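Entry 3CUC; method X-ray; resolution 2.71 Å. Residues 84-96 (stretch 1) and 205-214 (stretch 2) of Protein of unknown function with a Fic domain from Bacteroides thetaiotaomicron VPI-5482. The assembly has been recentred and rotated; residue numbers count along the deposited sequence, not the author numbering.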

# COMPACT_ATOMS: atom_id res chain seq x y z
N ILE A 84 8.20 -5.23 3.97
CA ILE A 84 7.15 -4.75 4.87
C ILE A 84 6.62 -5.87 5.76
O ILE A 84 6.26 -5.63 6.90
CB ILE A 84 5.98 -4.02 4.16
CG1 ILE A 84 5.24 -4.95 3.20
CG2 ILE A 84 6.49 -2.77 3.44
CD1 ILE A 84 3.80 -4.54 2.96
N LYS A 85 6.58 -7.10 5.24
CA LYS A 85 6.15 -8.24 6.04
C LYS A 85 7.07 -8.41 7.25
O LYS A 85 6.61 -8.49 8.39
CB LYS A 85 6.14 -9.53 5.20
CG LYS A 85 4.93 -9.64 4.29
CD LYS A 85 5.16 -10.58 3.11
CE LYS A 85 5.07 -12.04 3.51
NZ LYS A 85 5.23 -12.92 2.33
N GLN A 86 8.37 -8.42 6.99
CA GLN A 86 9.37 -8.58 8.04
C GLN A 86 9.36 -7.42 9.03
O GLN A 86 9.47 -7.63 10.24
CB GLN A 86 10.76 -8.71 7.42
CG GLN A 86 11.85 -9.00 8.41
CD GLN A 86 13.14 -9.33 7.73
OE1 GLN A 86 14.08 -8.54 7.74
NE2 GLN A 86 13.21 -10.51 7.13
N GLU A 87 9.24 -6.21 8.51
CA GLU A 87 9.19 -5.02 9.36
C GLU A 87 7.94 -5.09 10.22
O GLU A 87 8.02 -4.92 11.43
CB GLU A 87 9.21 -3.73 8.53
CG GLU A 87 9.74 -2.51 9.28
CD GLU A 87 11.26 -2.46 9.39
OE1 GLU A 87 11.91 -3.48 9.08
OE2 GLU A 87 11.79 -1.41 9.80
N ALA A 88 6.79 -5.36 9.60
CA ALA A 88 5.52 -5.49 10.32
C ALA A 88 5.54 -6.58 11.39
O ALA A 88 5.04 -6.39 12.49
CB ALA A 88 4.38 -5.75 9.34
N GLN A 89 6.12 -7.74 11.08
CA GLN A 89 6.12 -8.86 12.03
C GLN A 89 6.90 -8.54 13.30
O GLN A 89 6.53 -9.01 14.38
CB GLN A 89 6.66 -10.13 11.39
CG GLN A 89 5.66 -10.84 10.49
CD GLN A 89 6.34 -11.68 9.41
OE1 GLN A 89 7.41 -12.24 9.63
NE2 GLN A 89 5.72 -11.76 8.22
N ASP A 90 7.97 -7.75 13.18
CA ASP A 90 8.71 -7.31 14.36
C ASP A 90 7.92 -6.19 15.02
O ASP A 90 8.17 -5.00 14.80
CB ASP A 90 10.12 -6.84 13.98
CG ASP A 90 10.95 -6.48 15.20
OD1 ASP A 90 10.41 -6.44 16.33
OD2 ASP A 90 12.16 -6.22 15.03
N LYS A 91 6.99 -6.58 15.88
CA LYS A 91 5.98 -5.67 16.42
C LYS A 91 6.54 -4.54 17.28
O LYS A 91 5.87 -3.54 17.47
CB LYS A 91 4.96 -6.46 17.23
CG LYS A 91 4.14 -7.45 16.40
CD LYS A 91 3.66 -8.61 17.26
CE LYS A 91 3.19 -9.78 16.43
NZ LYS A 91 3.23 -11.02 17.25
N GLU A 92 7.76 -4.70 17.79
CA GLU A 92 8.42 -3.67 18.59
C GLU A 92 9.22 -2.64 17.77
O GLU A 92 9.80 -1.72 18.35
CB GLU A 92 9.37 -4.31 19.61
CG GLU A 92 8.66 -5.05 20.73
CD GLU A 92 9.63 -5.61 21.76
OE1 GLU A 92 10.41 -6.51 21.39
OE2 GLU A 92 9.62 -5.15 22.91
N ARG A 93 9.25 -2.80 16.45
CA ARG A 93 9.97 -1.86 15.58
C ARG A 93 9.03 -0.75 15.10
O ARG A 93 8.10 -1.01 14.35
CB ARG A 93 10.57 -2.59 14.38
CG ARG A 93 11.80 -1.90 13.82
CD ARG A 93 12.42 -2.66 12.65
NE ARG A 93 12.79 -4.04 12.97
CZ ARG A 93 13.48 -4.84 12.15
NH1 ARG A 93 13.89 -4.42 10.96
NH2 ARG A 93 13.78 -6.09 12.52
N PRO A 94 9.27 0.51 15.53
CA PRO A 94 8.42 1.59 15.06
C PRO A 94 8.68 1.95 13.60
O PRO A 94 9.76 1.69 13.07
CB PRO A 94 8.80 2.76 15.96
CG PRO A 94 10.19 2.48 16.36
CD PRO A 94 10.30 0.99 16.47
N LEU A 95 7.67 2.55 12.96
CA LEU A 95 7.79 3.00 11.58
C LEU A 95 8.83 4.11 11.51
O LEU A 95 8.73 5.11 12.22
CB LEU A 95 6.44 3.49 11.05
CG LEU A 95 6.36 3.85 9.57
CD1 LEU A 95 6.77 2.67 8.72
CD2 LEU A 95 4.96 4.30 9.21
N THR A 96 9.83 3.93 10.65
CA THR A 96 10.93 4.87 10.57
C THR A 96 10.99 5.51 9.20
O THR A 96 10.60 4.90 8.20
CB THR A 96 12.25 4.14 10.83
OG1 THR A 96 12.30 2.96 10.02
CG2 THR A 96 12.38 3.75 12.30
N LEU A 205 1.90 -0.16 -0.05
CA LEU A 205 2.77 -1.00 0.78
C LEU A 205 2.60 -0.68 2.26
O LEU A 205 2.57 -1.58 3.09
CB LEU A 205 4.24 -0.86 0.36
CG LEU A 205 4.67 -1.70 -0.86
CD1 LEU A 205 5.99 -1.20 -1.41
CD2 LEU A 205 4.75 -3.17 -0.50
N LEU A 206 2.48 0.61 2.58
CA LEU A 206 2.30 1.04 3.97
C LEU A 206 0.96 0.57 4.54
O LEU A 206 0.87 0.25 5.72
CB LEU A 206 2.45 2.57 4.10
CG LEU A 206 3.86 3.14 3.89
CD1 LEU A 206 3.80 4.66 3.78
CD2 LEU A 206 4.81 2.72 5.01
N VAL A 207 -0.07 0.52 3.70
CA VAL A 207 -1.36 -0.01 4.14
C VAL A 207 -1.17 -1.44 4.60
O VAL A 207 -1.55 -1.80 5.71
CB VAL A 207 -2.42 0.00 3.03
CG1 VAL A 207 -3.61 -0.88 3.41
CG2 VAL A 207 -2.88 1.42 2.73
N ASN A 208 -0.57 -2.24 3.73
CA ASN A 208 -0.39 -3.65 4.03
C ASN A 208 0.62 -3.90 5.15
O ASN A 208 0.57 -4.94 5.81
CB ASN A 208 -0.05 -4.43 2.76
CG ASN A 208 -1.26 -4.60 1.85
OD1 ASN A 208 -2.40 -4.62 2.31
ND2 ASN A 208 -1.00 -4.72 0.55
N PHE A 209 1.50 -2.93 5.38
CA PHE A 209 2.38 -2.98 6.55
C PHE A 209 1.54 -2.93 7.82
O PHE A 209 1.71 -3.75 8.72
CB PHE A 209 3.38 -1.82 6.53
CG PHE A 209 4.08 -1.59 7.84
CD1 PHE A 209 5.23 -2.30 8.17
CD2 PHE A 209 3.61 -0.64 8.74
CE1 PHE A 209 5.89 -2.07 9.37
CE2 PHE A 209 4.26 -0.41 9.94
CZ PHE A 209 5.41 -1.13 10.26
N VAL A 210 0.62 -1.98 7.87
CA VAL A 210 -0.23 -1.81 9.04
C VAL A 210 -1.09 -3.05 9.26
O VAL A 210 -1.10 -3.62 10.36
CB VAL A 210 -1.10 -0.55 8.91
CG1 VAL A 210 -2.04 -0.42 10.11
CG2 VAL A 210 -0.22 0.70 8.77
N LEU A 211 -1.79 -3.48 8.22
CA LEU A 211 -2.69 -4.63 8.32
C LEU A 211 -1.95 -5.90 8.74
O LEU A 211 -2.44 -6.65 9.58
CB LEU A 211 -3.41 -4.88 7.00
CG LEU A 211 -4.39 -3.82 6.49
CD1 LEU A 211 -4.98 -4.23 5.15
CD2 LEU A 211 -5.47 -3.59 7.49
N HIS A 212 -0.78 -6.14 8.16
CA HIS A 212 -0.04 -7.36 8.48
C HIS A 212 0.44 -7.36 9.94
O HIS A 212 0.34 -8.38 10.64
CB HIS A 212 1.15 -7.52 7.54
CG HIS A 212 1.83 -8.84 7.65
ND1 HIS A 212 1.21 -10.03 7.32
CD2 HIS A 212 3.09 -9.17 8.03
CE1 HIS A 212 2.05 -11.03 7.51
NE2 HIS A 212 3.20 -10.54 7.94
N ARG A 213 0.97 -6.22 10.38
CA ARG A 213 1.44 -6.06 11.75
C ARG A 213 0.38 -6.45 12.77
O ARG A 213 0.69 -7.11 13.76
CB ARG A 213 1.90 -4.62 11.99
CG ARG A 213 2.00 -4.23 13.47
CD ARG A 213 2.97 -3.08 13.65
NE ARG A 213 4.34 -3.52 13.42
CZ ARG A 213 5.42 -2.75 13.51
NH1 ARG A 213 5.30 -1.47 13.82
NH2 ARG A 213 6.61 -3.27 13.28
N TYR A 214 -0.87 -6.05 12.52
CA TYR A 214 -1.96 -6.31 13.45
C TYR A 214 -2.80 -7.53 13.07
O TYR A 214 -3.96 -7.64 13.46
CB TYR A 214 -2.82 -5.04 13.60
CG TYR A 214 -2.02 -3.87 14.14
CD1 TYR A 214 -1.53 -3.89 15.44
CD2 TYR A 214 -1.72 -2.77 13.35
CE1 TYR A 214 -0.78 -2.84 15.95
CE2 TYR A 214 -0.97 -1.72 13.85
CZ TYR A 214 -0.50 -1.76 15.15
OH TYR A 214 0.25 -0.73 15.67

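Two helices, 84-89 and 205-213, run in broadly the same direction, crossing at -41° with their axes 8.2 Å apart at closest. Small Ala88 marks the tight point: its CA lies 4.4 Å from Arg213 CA, and its CB rests 3.4 Å from Phe209 O, a carbonyl already occupied by Arg213 N within its own helix.

Beside this point the contact is apolar. Ile84 CD1 reaches Leu205 CD2 at 3.8 Å, while Leu95, arriving from the loop, lays CD1 over one face of the Phe209 ring, 4.2 Å from CE2.

The last turn of a helix runs short of backbone donors for its carbonyls, and one arginine can serve two of them together with a loop carbonyl: Glu87 O, which has only a weak bond from Asp90 N at 3.3 Å, Ala88 O and Arg93 O. Arg213 NE donates almost straight to Ala88 O (3.1 Å, 171°). Its NH1 and NH2 share Arg93 O, each 2.9 Å away, and NH2 adds a weak bond to Glu87 O at 2.9 Å. Asp90 O, though 2.8 Å from Arg213 NH2, is badly angled for it and instead accepts from Arg93 N at 3.0 Å, closing the type I turn. Salt bridges from Arg93 NH2 to Asp90 OD2 (3.0 Å) and Arg93 NH1 to Glu87 OE1 (2.9 Å) brace that loop.

At the more exposed margin, Gln89 NE2 donates to His212 NE2 at 2.8 Å and 175°, so this imidazole nitrogen serves as acceptor.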